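Local coordinates for protein succinyl-CoA ligase (ADP-forming) subunit alpha (Methanosaeta concilii, PDB 6HXI) that binds coenzyme A and carries, in one chain, a CoA-ligase family region and a helical region related to the C-terminal part of citrate synthase, at residues L444-R449 with Y571-F576; R459-A464 with L519-Q524; G476-K479 with I485-I488; K500-L505 with D541-I546; L528-A531 with L536-N539. All coordinates share one frame; numbering follows the deposited sequence. Where two conformers were deposited one is given.

Contact 1. Residues L444-R449 with Y571-F576; sequences LTIGPR and YLNGLF
Ile446 lays its side chain along one edge of the Phe576 ring. CG1, CG2 and CD1 all take part. CG1 lies in the ring plane, 4.0 Å from Phe576 CE2. The branch methyl CG2 also sits near that plane, 4.0 Å from Phe576 CD2. The end methyl, Ile446 CD1, reaches the same ring carbon, Phe576 CD2, at 4.0 Å. Phe576 CG is anti to the backbone N (chi1 -178°), which carries the ring out towards the loop. One turn earlier, Asn573 and Ile446 run past each other in opposite directions. The backbones stay well apart here, with Gly447 CA and Asn573 CA 7.6 Å from each other. The contact therefore depends on side chains, and no hydrogen bond crosses it.

It joins two parts of the all-helical, citrate synthase-like region. One is the loop between helices 435-443 and 453-466. The other is the first turns of helix 571-594, whose i to i+4 bonding includes Leu575 N to Tyr571 O at 3.0 Å. The Phe576 ring also meets Phe450 edge-to-face and touches Ile454 and Val412. The loop is part of the subunit interface too: Lys433 of a second subunit donates to the carbonyl oxygens of Leu444 and Ile446, and Ile436 of a third subunit packs on Ile446.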
# COMPACT_ATOMS: atom_id res chain seq x y z
N LEU B 444 -5.79 0.88 2.73
CA LEU B 444 -5.00 1.74 3.58
C LEU B 444 -5.84 2.84 4.26
O LEU B 444 -5.31 3.56 5.09
CB LEU B 444 -3.80 2.34 2.84
CG LEU B 444 -2.64 1.35 2.53
CD1 LEU B 444 -1.70 1.96 1.55
CD2 LEU B 444 -1.88 0.89 3.85
N THR B 445 -7.17 2.86 4.03
CA THR B 445 -8.04 3.81 4.75
C THR B 445 -8.59 3.11 6.00
O THR B 445 -9.18 3.78 6.84
CB THR B 445 -9.19 4.29 3.87
OG1 THR B 445 -10.05 3.17 3.59
CG2 THR B 445 -8.72 4.95 2.61
N ILE B 446 -8.44 1.78 6.10
CA ILE B 446 -9.02 0.98 7.18
C ILE B 446 -8.24 1.19 8.45
O ILE B 446 -7.02 0.91 8.51
CB ILE B 446 -9.20 -0.51 6.84
CG1 ILE B 446 -10.18 -0.74 5.68
CG2 ILE B 446 -9.60 -1.34 8.11
CD1 ILE B 446 -10.06 -2.18 5.09
N GLY B 447 -8.92 1.75 9.43
CA GLY B 447 -8.30 2.13 10.69
C GLY B 447 -9.32 2.59 11.68
O GLY B 447 -10.43 2.07 11.70
N PRO B 448 -9.00 3.58 12.50
CA PRO B 448 -9.92 3.93 13.59
C PRO B 448 -11.30 4.43 13.20
O PRO B 448 -12.19 4.27 14.01
CB PRO B 448 -9.14 4.98 14.39
CG PRO B 448 -8.07 5.49 13.45
CD PRO B 448 -7.71 4.31 12.63
N ARG B 449 -11.49 5.02 12.02
CA ARG B 449 -12.81 5.57 11.67
C ARG B 449 -13.52 4.80 10.62
O ARG B 449 -14.71 4.96 10.50
CB ARG B 449 -12.72 7.05 11.25
CG ARG B 449 -12.16 7.95 12.32
CD ARG B 449 -12.11 9.38 11.83
NE ARG B 449 -11.29 10.17 12.73
CZ ARG B 449 -10.95 11.44 12.54
NH1 ARG B 449 -10.27 12.09 13.46
NH2 ARG B 449 -11.24 12.05 11.40
N TYR B 571 -7.20 -8.57 15.11
CA TYR B 571 -7.71 -9.69 14.34
C TYR B 571 -8.99 -9.26 13.62
O TYR B 571 -9.20 -9.59 12.46
CB TYR B 571 -8.07 -10.83 15.28
CG TYR B 571 -6.90 -11.65 15.79
CD1 TYR B 571 -6.01 -11.13 16.72
CD2 TYR B 571 -6.77 -12.98 15.44
CE1 TYR B 571 -4.99 -11.91 17.27
CE2 TYR B 571 -5.76 -13.78 16.00
CZ TYR B 571 -4.86 -13.23 16.89
OH TYR B 571 -3.86 -14.00 17.43
N LEU B 572 -9.79 -8.48 14.31
CA LEU B 572 -11.09 -7.95 13.86
C LEU B 572 -10.94 -6.94 12.73
O LEU B 572 -11.79 -6.94 11.84
CB LEU B 572 -11.87 -7.38 15.04
CG LEU B 572 -12.84 -8.37 15.75
CD1 LEU B 572 -12.21 -9.71 16.00
CD2 LEU B 572 -13.35 -7.80 17.05
N ASN B 573 -9.84 -6.16 12.70
CA ASN B 573 -9.56 -5.28 11.57
C ASN B 573 -9.22 -6.12 10.35
O ASN B 573 -9.60 -5.75 9.25
CB ASN B 573 -8.43 -4.28 11.88
CG ASN B 573 -8.90 -3.16 12.76
OD1 ASN B 573 -9.04 -3.32 13.97
ND2 ASN B 573 -9.26 -2.04 12.14
N GLY B 574 -8.53 -7.24 10.56
CA GLY B 574 -8.20 -8.18 9.51
C GLY B 574 -9.43 -8.80 8.87
O GLY B 574 -9.49 -8.95 7.66
N LEU B 575 -10.43 -9.19 9.70
CA LEU B 575 -11.67 -9.79 9.22
C LEU B 575 -12.43 -8.78 8.36
O LEU B 575 -12.84 -9.11 7.26
CB LEU B 575 -12.53 -10.25 10.41
CG LEU B 575 -13.73 -11.14 10.12
CD1 LEU B 575 -13.32 -12.38 9.31
CD2 LEU B 575 -14.44 -11.53 11.42
N PHE B 576 -12.51 -7.52 8.83
CA PHE B 576 -13.12 -6.45 8.06
C PHE B 576 -12.38 -6.22 6.73
O PHE B 576 -13.01 -6.07 5.69
CB PHE B 576 -13.22 -5.14 8.87
CG PHE B 576 -13.90 -4.01 8.14
CD1 PHE B 576 -15.29 -3.97 8.02
CD2 PHE B 576 -13.15 -3.01 7.52
CE1 PHE B 576 -15.92 -2.93 7.31
CE2 PHE B 576 -13.79 -1.97 6.79
CZ PHE B 576 -15.17 -1.91 6.74

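Contact 2. Residues R459-A464 with L519-Q524; sequences REFKRA and LNYALQ
Helices 459-464 and 519-524 cross almost at a right angle in the citrate synthase-like helical region, with 98° between their directions. The axes come within 10.3 Å. The nearest CA atoms are those of Phe461 and Ala522, 7.1 Å apart. Phe461 makes one half of the contact. Its CG lies anti to the carbonyl carbon (chi1 -79°), and the CD2-CE2 side of the ring comes to Ala522. There Phe461 CE2 is 3.9 Å from both Ala522 CA and Ala522 CB. Phe461 CD2 also comes near the edge of the Tyr521 ring, 4.3 Å from Tyr521 CD2. Tyr521 makes the other half. It extends to Ala464, whose CB lies 4.0 Å from Tyr521 CE2 and 3.4 Å from Tyr521 OH. That hydroxyl is hydrogen-bonded to Leu469 O. No hydrogen bond crosses between the helices; the contact is packing, mostly of carbon on carbon. On helix 459-464 itself, Arg463 NH2 forms a salt bridge with Glu460 OE2 at 2.8 Å. Around the crossing, Phe474 of helix 471-480 stacks edge-to-face on Phe461 and also touches Ala464 and Tyr521, while Ile546 of helix 540-555 packs on Phe461 and Ala522.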
# COMPACT_ATOMS: atom_id res chain seq x y z
N ARG B 459 -13.66 -4.07 22.59
CA ARG B 459 -12.82 -3.54 23.66
C ARG B 459 -13.63 -2.92 24.80
O ARG B 459 -13.54 -3.38 25.93
CB ARG B 459 -11.89 -2.48 23.05
CG ARG B 459 -10.66 -2.10 23.86
CD ARG B 459 -9.43 -1.95 22.97
NE ARG B 459 -9.68 -1.27 21.69
CZ ARG B 459 -8.99 -1.48 20.58
NH1 ARG B 459 -9.28 -0.80 19.48
NH2 ARG B 459 -8.00 -2.36 20.56
N GLU B 460 -14.44 -1.89 24.48
CA GLU B 460 -15.25 -1.13 25.42
C GLU B 460 -16.33 -1.93 26.10
O GLU B 460 -16.49 -1.80 27.32
CB GLU B 460 -15.83 0.15 24.78
CG GLU B 460 -14.77 1.24 24.57
CD GLU B 460 -13.76 1.49 25.68
OE1 GLU B 460 -12.55 1.57 25.38
OE2 GLU B 460 -14.18 1.62 26.85
N PHE B 461 -17.10 -2.74 25.33
CA PHE B 461 -18.16 -3.58 25.91
C PHE B 461 -17.57 -4.68 26.80
O PHE B 461 -18.09 -4.90 27.88
CB PHE B 461 -19.09 -4.15 24.83
CG PHE B 461 -20.13 -3.17 24.33
CD1 PHE B 461 -19.80 -2.19 23.40
CD2 PHE B 461 -21.43 -3.20 24.82
CE1 PHE B 461 -20.76 -1.27 22.95
CE2 PHE B 461 -22.39 -2.28 24.35
CZ PHE B 461 -22.05 -1.34 23.41
N LYS B 462 -16.48 -5.34 26.36
CA LYS B 462 -15.84 -6.41 27.15
C LYS B 462 -15.40 -5.86 28.53
O LYS B 462 -15.71 -6.46 29.55
CB LYS B 462 -14.65 -7.03 26.39
CG LYS B 462 -14.24 -8.38 26.90
CD LYS B 462 -12.80 -8.74 26.61
CE LYS B 462 -12.52 -10.05 27.29
NZ LYS B 462 -11.21 -10.10 27.97
N ARG B 463 -14.70 -4.72 28.54
CA ARG B 463 -14.21 -4.06 29.75
C ARG B 463 -15.36 -3.71 30.72
O ARG B 463 -15.32 -4.11 31.88
CB ARG B 463 -13.37 -2.83 29.38
CG ARG B 463 -12.91 -1.99 30.57
CD ARG B 463 -12.49 -0.59 30.19
NE ARG B 463 -13.54 0.15 29.48
CZ ARG B 463 -14.53 0.83 30.07
NH1 ARG B 463 -14.62 0.87 31.39
NH2 ARG B 463 -15.43 1.47 29.34
N ALA B 464 -16.41 -3.06 30.24
CA ALA B 464 -17.55 -2.70 31.07
C ALA B 464 -18.15 -3.91 31.75
O ALA B 464 -18.28 -3.92 32.96
CB ALA B 464 -18.60 -1.98 30.23
N LEU B 519 -23.50 -10.25 24.35
CA LEU B 519 -24.62 -9.76 23.56
C LEU B 519 -25.80 -9.36 24.46
O LEU B 519 -26.38 -8.30 24.24
CB LEU B 519 -25.04 -10.72 22.43
CG LEU B 519 -26.32 -10.32 21.67
CD1 LEU B 519 -26.07 -9.12 20.73
CD2 LEU B 519 -26.86 -11.50 20.89
N ASN B 520 -26.08 -10.15 25.52
CA ASN B 520 -27.16 -9.83 26.44
C ASN B 520 -26.89 -8.50 27.17
O ASN B 520 -27.80 -7.68 27.30
CB ASN B 520 -27.49 -10.99 27.39
CG ASN B 520 -27.98 -12.27 26.72
OD1 ASN B 520 -28.62 -12.27 25.65
ND2 ASN B 520 -27.71 -13.39 27.36
N TYR B 521 -25.63 -8.26 27.56
CA TYR B 521 -25.20 -7.00 28.17
C TYR B 521 -25.37 -5.88 27.13
O TYR B 521 -25.95 -4.83 27.42
CB TYR B 521 -23.72 -7.13 28.61
CG TYR B 521 -23.17 -5.91 29.35
CD1 TYR B 521 -23.29 -5.80 30.74
CD2 TYR B 521 -22.52 -4.89 28.67
CE1 TYR B 521 -22.79 -4.70 31.42
CE2 TYR B 521 -22.02 -3.77 29.34
CZ TYR B 521 -22.17 -3.67 30.72
OH TYR B 521 -21.70 -2.57 31.39
N ALA B 522 -24.89 -6.12 25.89
CA ALA B 522 -24.96 -5.12 24.82
C ALA B 522 -26.36 -4.65 24.55
O ALA B 522 -26.55 -3.44 24.37
CB ALA B 522 -24.31 -5.63 23.55
N LEU B 523 -27.34 -5.59 24.55
CA LEU B 523 -28.76 -5.31 24.35
C LEU B 523 -29.36 -4.53 25.52
O LEU B 523 -30.29 -3.79 25.29
CB LEU B 523 -29.60 -6.59 24.03
CG LEU B 523 -29.25 -7.37 22.74
CD1 LEU B 523 -29.99 -8.67 22.68
CD2 LEU B 523 -29.54 -6.55 21.49
N GLN B 524 -28.82 -4.67 26.76
CA GLN B 524 -29.24 -3.89 27.94
C GLN B 524 -28.75 -2.46 27.76
O GLN B 524 -29.50 -1.54 28.08
CB GLN B 524 -28.68 -4.47 29.26
CG GLN B 524 -29.41 -5.70 29.78
CD GLN B 524 -28.78 -6.22 31.07
OE1 GLN B 524 -27.73 -6.88 31.07
NE2 GLN B 524 -29.40 -5.92 32.20

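Contact 3. Residues G476-K479 with I485-I488; sequences GEMK and IPGI. With COA (coenzyme A), chain G.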
# COMPACT_ATOMS: atom_id res chain seq x y z
N GLY B 476 -23.43 5.96 31.47
CA GLY B 476 -23.09 7.15 32.25
C GLY B 476 -21.62 7.54 32.19
O GLY B 476 -21.31 8.71 31.95
N GLU B 477 -20.70 6.58 32.41
CA GLU B 477 -19.25 6.81 32.38
C GLU B 477 -18.78 7.38 31.01
O GLU B 477 -18.00 8.34 30.97
CB GLU B 477 -18.49 5.49 32.70
CG GLU B 477 -16.97 5.59 32.56
CD GLU B 477 -16.21 4.29 32.42
OE1 GLU B 477 -15.59 4.08 31.35
OE2 GLU B 477 -16.18 3.50 33.39
N MET B 478 -19.26 6.78 29.91
CA MET B 478 -18.91 7.17 28.54
C MET B 478 -19.38 8.58 28.22
O MET B 478 -18.66 9.32 27.55
CB MET B 478 -19.44 6.16 27.54
CG MET B 478 -18.78 4.81 27.64
SD MET B 478 -17.02 4.80 27.20
CE MET B 478 -17.12 4.74 25.41
N LYS B 479 -20.59 8.95 28.69
CA LYS B 479 -21.18 10.28 28.52
C LYS B 479 -20.30 11.34 29.24
O LYS B 479 -20.04 12.40 28.66
CB LYS B 479 -22.62 10.31 29.05
CG LYS B 479 -23.35 11.64 28.82
CD LYS B 479 -24.60 11.72 29.68
CE LYS B 479 -25.07 13.13 29.86
NZ LYS B 479 -26.47 13.16 30.37
N ILE B 485 -20.43 5.84 22.42
CA ILE B 485 -20.17 4.43 22.58
C ILE B 485 -19.90 3.81 21.21
O ILE B 485 -20.77 3.90 20.34
CB ILE B 485 -21.27 3.67 23.37
CG1 ILE B 485 -21.43 4.24 24.80
CG2 ILE B 485 -20.93 2.17 23.41
CD1 ILE B 485 -22.77 3.87 25.47
N PRO B 486 -18.71 3.19 21.01
CA PRO B 486 -18.43 2.54 19.72
C PRO B 486 -19.38 1.36 19.52
O PRO B 486 -19.69 0.65 20.49
CB PRO B 486 -16.96 2.14 19.84
CG PRO B 486 -16.72 1.98 21.30
CD PRO B 486 -17.61 2.98 21.98
N GLY B 487 -19.91 1.22 18.31
CA GLY B 487 -20.86 0.18 17.97
C GLY B 487 -22.30 0.56 18.21
O GLY B 487 -23.22 -0.22 17.94
N ILE B 488 -22.52 1.80 18.68
CA ILE B 488 -23.85 2.36 18.96
C ILE B 488 -24.10 3.52 18.04
O ILE B 488 -23.25 4.41 17.96
CB ILE B 488 -24.02 2.76 20.48
CG1 ILE B 488 -24.15 1.53 21.41
CG2 ILE B 488 -25.22 3.76 20.72
CD1 ILE B 488 -25.55 0.69 21.34
N1A COA G . -23.37 6.44 22.16
C2A COA G . -23.94 6.82 23.31
N3A COA G . -24.75 7.86 23.54
C4A COA G . -24.92 8.59 22.43
C5A COA G . -24.39 8.33 21.18
C6A COA G . -23.60 7.17 21.05
N6A COA G . -23.10 6.75 19.89
N7A COA G . -24.68 9.36 20.30
C8A COA G . -25.39 10.20 21.01
N9A COA G . -25.56 9.80 22.32
C1B COA G . -26.26 10.52 23.38
C2B COA G . -25.76 11.93 23.66
O2B COA G . -24.60 11.92 24.50
C3B COA G . -26.98 12.53 24.37
O3B COA G . -27.05 12.12 25.75
P3B COA G . -27.79 12.97 26.89
O7A COA G . -29.17 13.24 26.41
O8A COA G . -27.73 12.14 28.12
O9A COA G . -26.93 14.24 27.08
C4B COA G . -28.17 11.81 23.72
O4B COA G . -27.63 10.66 23.04
C5B COA G . -28.99 12.64 22.76
O5B COA G . -28.07 13.37 21.92
P1A COA G . -28.32 14.94 21.53
O1A COA G . -27.51 15.41 20.38
O2A COA G . -28.23 15.85 22.75
O3A COA G . -29.85 14.74 21.13
P2A COA G . -31.04 15.52 20.40
O4A COA G . -31.01 15.23 18.96
O5A COA G . -32.30 14.97 21.04
O6A COA G . -30.85 17.10 20.70
CBP COA G . -32.37 18.86 21.44
CCP COA G . -31.41 17.74 21.86
CDP COA G . -32.92 19.53 22.71
CEP COA G . -31.64 19.92 20.58
CAP COA G . -33.53 18.24 20.61
OAP COA G . -34.05 17.08 21.24
C9P COA G . -34.68 19.17 20.24
O9P COA G . -34.57 19.93 19.28
N8P COA G . -35.78 19.09 21.00
C7P COA G . -36.92 19.98 20.83
C6P COA G . -37.13 20.86 22.03
C5P COA G . -38.37 21.72 21.91
O5P COA G . -39.34 21.33 21.26
N4P COA G . -38.33 22.90 22.52
C3P COA G . -39.40 23.88 22.41
C2P COA G . -39.31 24.70 21.13
S1P COA G . -40.59 25.98 21.29
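The coenzyme A pocket is lined here by Lys479 of helix 471-480 and by the turn Ile485-Ile488, and Met478 packs the helix against that turn. Met478 bends at both chi2 and chi3, and its chain lies against Ile485 and Pro486. Its CB is 3.9 Å from Ile485 CG1. Its end methyl, Met478 CE, lies 3.9 Å from Pro486 CD. The turn is of type II, closed by Ile488 N to Ile485 O at 3.2 Å. Gly487 takes the positive phi of its third position (89°). The turn faces the adenine: Ile485 N is 3.0 Å from N1A of coenzyme A, and Ile488 O is 3.0 Å from its N6A. Ile488 CG2 packs 3.6 Å from N1A. Lys479, extended beyond CG, leaves the helix on a different side from Met478, and its NZ hydrogen-bonds oxygen O8A of the 3'-phosphate at 2.8 Å. Ser92 of a neighbouring subunit also bonds this NZ. The chemistry is split: the adenine meets backbone N and O as well as isoleucine carbons, while the phosphate meets a probably positive lysine.

Contact 4. Residues K500-L505 with D541-I546; sequences KRVQLL and DGCIGI
Leu505 and Ile544 join two nearly parallel helices of the citrate synthase-like helical region. Segments 500-505 and 541-546 run 22° apart, with axes 9.6 Å from each other. The tight part is buried. There the two branched side chains slant across each other, with Leu505 CD1 3.8 Å from Ile544 CG1. Phe404 and Ile411 of helix 399-412 cover Leu505 as well. Cys543 has two conformers, so the place of its sulfur is less certain. In one of them SG stands anti to its own backbone N (chi1 -161°) and points between Val502 and Leu505, 3.6 Å from Leu505 CB. Val502 CG1 would then be a little further from the sulfur, at 4.3 Å. On the outer side, Lys500 and Gln503 are exposed, although Lys500 packs on Ser375 of a neighbouring subunit. The loose part is at the N-terminal end. Arg501 NH1 and Asp541 OD1 carry opposite charges there but stay 5.7 Å apart, too far for a salt bridge.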
# COMPACT_ATOMS: atom_id res chain seq x y z
N LYS B 500 -30.82 -4.45 8.63
CA LYS B 500 -30.91 -5.89 8.36
C LYS B 500 -29.60 -6.65 8.66
O LYS B 500 -29.68 -7.75 9.20
CB LYS B 500 -31.40 -6.18 6.93
CG LYS B 500 -32.45 -7.30 6.89
CD LYS B 500 -33.88 -6.81 7.18
CE LYS B 500 -34.89 -7.60 6.40
NZ LYS B 500 -36.13 -6.81 6.11
N ARG B 501 -28.43 -6.03 8.37
CA ARG B 501 -27.10 -6.60 8.60
C ARG B 501 -26.94 -7.04 10.05
O ARG B 501 -26.41 -8.12 10.31
CB ARG B 501 -25.99 -5.60 8.24
CG ARG B 501 -26.01 -5.07 6.80
CD ARG B 501 -24.71 -4.37 6.41
NE ARG B 501 -24.60 -2.98 6.88
CZ ARG B 501 -23.45 -2.31 6.98
NH1 ARG B 501 -22.30 -2.90 6.64
NH2 ARG B 501 -23.43 -1.07 7.44
N VAL B 502 -27.44 -6.21 11.00
CA VAL B 502 -27.42 -6.40 12.46
C VAL B 502 -28.33 -7.51 12.82
O VAL B 502 -27.95 -8.37 13.62
CB VAL B 502 -27.82 -5.10 13.22
CG1 VAL B 502 -28.07 -5.35 14.71
CG2 VAL B 502 -26.80 -3.99 13.03
N GLN B 503 -29.55 -7.48 12.30
CA GLN B 503 -30.55 -8.47 12.67
C GLN B 503 -30.18 -9.85 12.21
O GLN B 503 -30.36 -10.80 12.97
CB GLN B 503 -31.96 -8.04 12.22
CG GLN B 503 -33.11 -8.64 13.06
CD GLN B 503 -32.92 -8.62 14.57
OE1 GLN B 503 -32.97 -7.57 15.23
NE2 GLN B 503 -32.71 -9.81 15.13
N LEU B 504 -29.58 -9.96 11.01
CA LEU B 504 -29.08 -11.23 10.47
C LEU B 504 -28.01 -11.83 11.41
O LEU B 504 -28.08 -13.01 11.72
CB LEU B 504 -28.53 -11.02 9.05
CG LEU B 504 -29.61 -10.90 7.96
CD1 LEU B 504 -29.21 -9.86 6.87
CD2 LEU B 504 -29.95 -12.26 7.36
N LEU B 505 -27.09 -10.99 11.92
CA LEU B 505 -26.00 -11.37 12.84
C LEU B 505 -26.49 -11.76 14.20
O LEU B 505 -26.13 -12.82 14.72
CB LEU B 505 -24.94 -10.26 12.94
CG LEU B 505 -24.06 -10.02 11.74
CD1 LEU B 505 -23.37 -8.69 11.84
CD2 LEU B 505 -23.02 -11.14 11.56
N ASP B 541 -20.94 -2.75 13.16
CA ASP B 541 -19.61 -2.81 13.75
C ASP B 541 -19.64 -3.25 15.21
O ASP B 541 -18.82 -4.08 15.59
CB ASP B 541 -18.84 -1.49 13.57
CG ASP B 541 -18.41 -1.25 12.12
OD1 ASP B 541 -19.06 -1.81 11.21
OD2 ASP B 541 -17.44 -0.49 11.91
N GLY B 542 -20.60 -2.75 15.97
CA GLY B 542 -20.80 -3.14 17.36
C GLY B 542 -21.14 -4.59 17.49
O GLY B 542 -20.54 -5.31 18.29
N CYS B 543 -22.09 -5.02 16.66
CA CYS B 543 -22.59 -6.37 16.57
C CYS B 543 -21.46 -7.39 16.31
O CYS B 543 -21.42 -8.41 16.98
CB CYS B 543 -23.67 -6.45 15.50
SG CYS B 543 -24.75 -7.88 15.66
N ILE B 544 -20.53 -7.09 15.38
CA ILE B 544 -19.42 -7.98 15.03
C ILE B 544 -18.43 -8.11 16.19
O ILE B 544 -18.11 -9.23 16.55
CB ILE B 544 -18.75 -7.58 13.68
CG1 ILE B 544 -19.74 -7.77 12.50
CG2 ILE B 544 -17.42 -8.32 13.42
CD1 ILE B 544 -19.37 -6.88 11.31
N GLY B 545 -17.97 -6.98 16.74
CA GLY B 545 -17.03 -6.97 17.85
C GLY B 545 -17.54 -7.73 19.07
O GLY B 545 -16.84 -8.58 19.62
N ILE B 546 -18.79 -7.46 19.47
CA ILE B 546 -19.41 -8.08 20.63
C ILE B 546 -19.64 -9.57 20.39
O ILE B 546 -19.31 -10.38 21.26
CB ILE B 546 -20.71 -7.30 21.01
CG1 ILE B 546 -20.37 -5.93 21.61
CG2 ILE B 546 -21.65 -8.14 21.90
CD1 ILE B 546 -21.45 -4.80 21.31

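Contact 5. Residues L528-A531 with L536-N539; sequences LTTA and LILN. With COA (coenzyme A), chain G.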
# COMPACT_ATOMS: atom_id res chain seq x y z
N LEU B 528 -31.01 1.39 26.93
CA LEU B 528 -30.70 2.70 27.52
C LEU B 528 -30.41 3.79 26.47
O LEU B 528 -30.90 4.90 26.61
CB LEU B 528 -29.54 2.57 28.51
CG LEU B 528 -29.86 1.74 29.75
CD1 LEU B 528 -28.63 1.33 30.43
CD2 LEU B 528 -30.75 2.53 30.73
N THR B 529 -29.60 3.48 25.42
CA THR B 529 -29.26 4.45 24.39
C THR B 529 -30.48 4.76 23.53
O THR B 529 -30.72 5.94 23.25
CB THR B 529 -27.99 4.07 23.60
OG1 THR B 529 -28.19 2.84 22.91
CG2 THR B 529 -26.75 3.99 24.47
N THR B 530 -31.29 3.74 23.16
CA THR B 530 -32.50 3.97 22.34
C THR B 530 -33.59 4.74 23.13
O THR B 530 -34.43 5.39 22.52
CB THR B 530 -33.03 2.68 21.68
OG1 THR B 530 -33.36 1.71 22.67
CG2 THR B 530 -32.04 2.09 20.67
N ALA B 531 -33.52 4.74 24.49
CA ALA B 531 -34.42 5.52 25.37
C ALA B 531 -34.10 7.04 25.27
O ALA B 531 -34.90 7.86 25.72
CB ALA B 531 -34.28 5.05 26.80
N LEU B 536 -30.12 5.23 18.20
CA LEU B 536 -28.92 4.82 18.96
C LEU B 536 -28.95 3.31 19.15
O LEU B 536 -28.91 2.78 20.27
CB LEU B 536 -28.77 5.60 20.29
CG LEU B 536 -28.48 7.10 20.18
CD1 LEU B 536 -28.27 7.71 21.54
CD2 LEU B 536 -27.33 7.38 19.26
N ILE B 537 -29.06 2.61 18.01
CA ILE B 537 -29.18 1.16 17.97
C ILE B 537 -27.80 0.58 17.94
O ILE B 537 -26.83 1.29 17.68
CB ILE B 537 -30.09 0.64 16.79
CG1 ILE B 537 -29.62 1.15 15.40
CG2 ILE B 537 -31.56 1.01 17.02
CD1 ILE B 537 -29.80 0.15 14.21
N LEU B 538 -27.71 -0.71 18.20
CA LEU B 538 -26.47 -1.45 18.11
C LEU B 538 -26.25 -1.59 16.60
O LEU B 538 -27.11 -2.15 15.90
CB LEU B 538 -26.67 -2.81 18.79
CG LEU B 538 -25.46 -3.60 19.20
CD1 LEU B 538 -24.51 -2.79 20.13
CD2 LEU B 538 -25.89 -4.91 19.84
N ASN B 539 -25.21 -0.94 16.08
CA ASN B 539 -24.90 -0.97 14.66
C ASN B 539 -24.11 -2.27 14.27
O ASN B 539 -23.83 -3.10 15.14
CB ASN B 539 -24.19 0.34 14.24
CG ASN B 539 -22.79 0.54 14.78
OD1 ASN B 539 -21.99 -0.38 14.87
ND2 ASN B 539 -22.44 1.77 15.08
N1A COA G . -23.37 6.44 22.16
C2A COA G . -23.94 6.82 23.31
N3A COA G . -24.75 7.86 23.54
C4A COA G . -24.92 8.59 22.43
C5A COA G . -24.39 8.33 21.18
C6A COA G . -23.60 7.17 21.05
N6A COA G . -23.10 6.75 19.89
N7A COA G . -24.68 9.36 20.30
C8A COA G . -25.39 10.20 21.01
N9A COA G . -25.56 9.80 22.32
C1B COA G . -26.26 10.52 23.38
C2B COA G . -25.76 11.93 23.66
O2B COA G . -24.60 11.92 24.50
C3B COA G . -26.98 12.53 24.37
O3B COA G . -27.05 12.12 25.75
P3B COA G . -27.79 12.97 26.89
O7A COA G . -29.17 13.24 26.41
O8A COA G . -27.73 12.14 28.12
O9A COA G . -26.93 14.24 27.08
C4B COA G . -28.17 11.81 23.72
O4B COA G . -27.63 10.66 23.04
C5B COA G . -28.99 12.64 22.76
O5B COA G . -28.07 13.37 21.92
P1A COA G . -28.32 14.94 21.53
O1A COA G . -27.51 15.41 20.38
O2A COA G . -28.23 15.85 22.75
O3A COA G . -29.85 14.74 21.13
P2A COA G . -31.04 15.52 20.40
O4A COA G . -31.01 15.23 18.96
O5A COA G . -32.30 14.97 21.04
O6A COA G . -30.85 17.10 20.70
CBP COA G . -32.37 18.86 21.44
CCP COA G . -31.41 17.74 21.86
CDP COA G . -32.92 19.53 22.71
CEP COA G . -31.64 19.92 20.58
CAP COA G . -33.53 18.24 20.61
OAP COA G . -34.05 17.08 21.24
C9P COA G . -34.68 19.17 20.24
O9P COA G . -34.57 19.93 19.28
N8P COA G . -35.78 19.09 21.00
C7P COA G . -36.92 19.98 20.83
C6P COA G . -37.13 20.86 22.03
C5P COA G . -38.37 21.72 21.91
O5P COA G . -39.34 21.33 21.26
N4P COA G . -38.33 22.90 22.52
C3P COA G . -39.40 23.88 22.41
C2P COA G . -39.31 24.70 21.13
S1P COA G . -40.59 25.98 21.29
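Thr529 and Leu536 tie the end of helix 517-530 to the loop joining it to helix 540-555 of the citrate synthase-like helical region, beside coenzyme A. One hydrogen bond crosses. Thr529 OG1 donates to Leu536 O at 2.7 Å, in the carbonyl plane, with a C=O...O angle of 151°. With chi1 at 62° the hydroxyl sits over the backbone, flanked by N and C, and faces Leu536 O. Thr529 OG1 also bonds weakly back to Glu526 O, which is the stronger partner of Thr530 OG1. At the far end of the loop Asn539 is an N-cap, its OD1 accepting from Gly542 N. Carbon-carbon packing lies beside the bond. Thr529 CB lies 3.7 Å from Leu536 CB, and the two side chains cross at about a right angle. Thr530 CG2 lies 3.8 Å from Ile537 CG2. The closest ligand contacts come from Leu536, which uses both of its methyls: CD2 is 3.5 Å from N7A of the adenine, and CD1 is 3.4 Å from the ribose oxygen O4B.

Overall arrangement
All five contacts lie in the citrate synthase-like helical region. Contacts 3 and 5 both touch coenzyme A; their centres are 10 Å apart, and Gly487 O and Asn539 N, 2.8 Å apart, probably hydrogen-bond between them. Contact 2 adjoins contact 3: Phe461 CE1 is 3.5 Å from Ile485 CG2, and the Phe461 side chain is about 8 Å from coenzyme A. Ile546 CD1 of contact 4 lies 3.8 Å from Leu538 CD1 of contact 5. Val502 CG2 of contact 4 also reaches Leu538 O, at 3.4 Å. Contact 1 lies furthest from the pocket contacts, with centres 20 Å from contact 3 and 24 Å from contact 5. It meets contact 4 through Leu572 and Gly545.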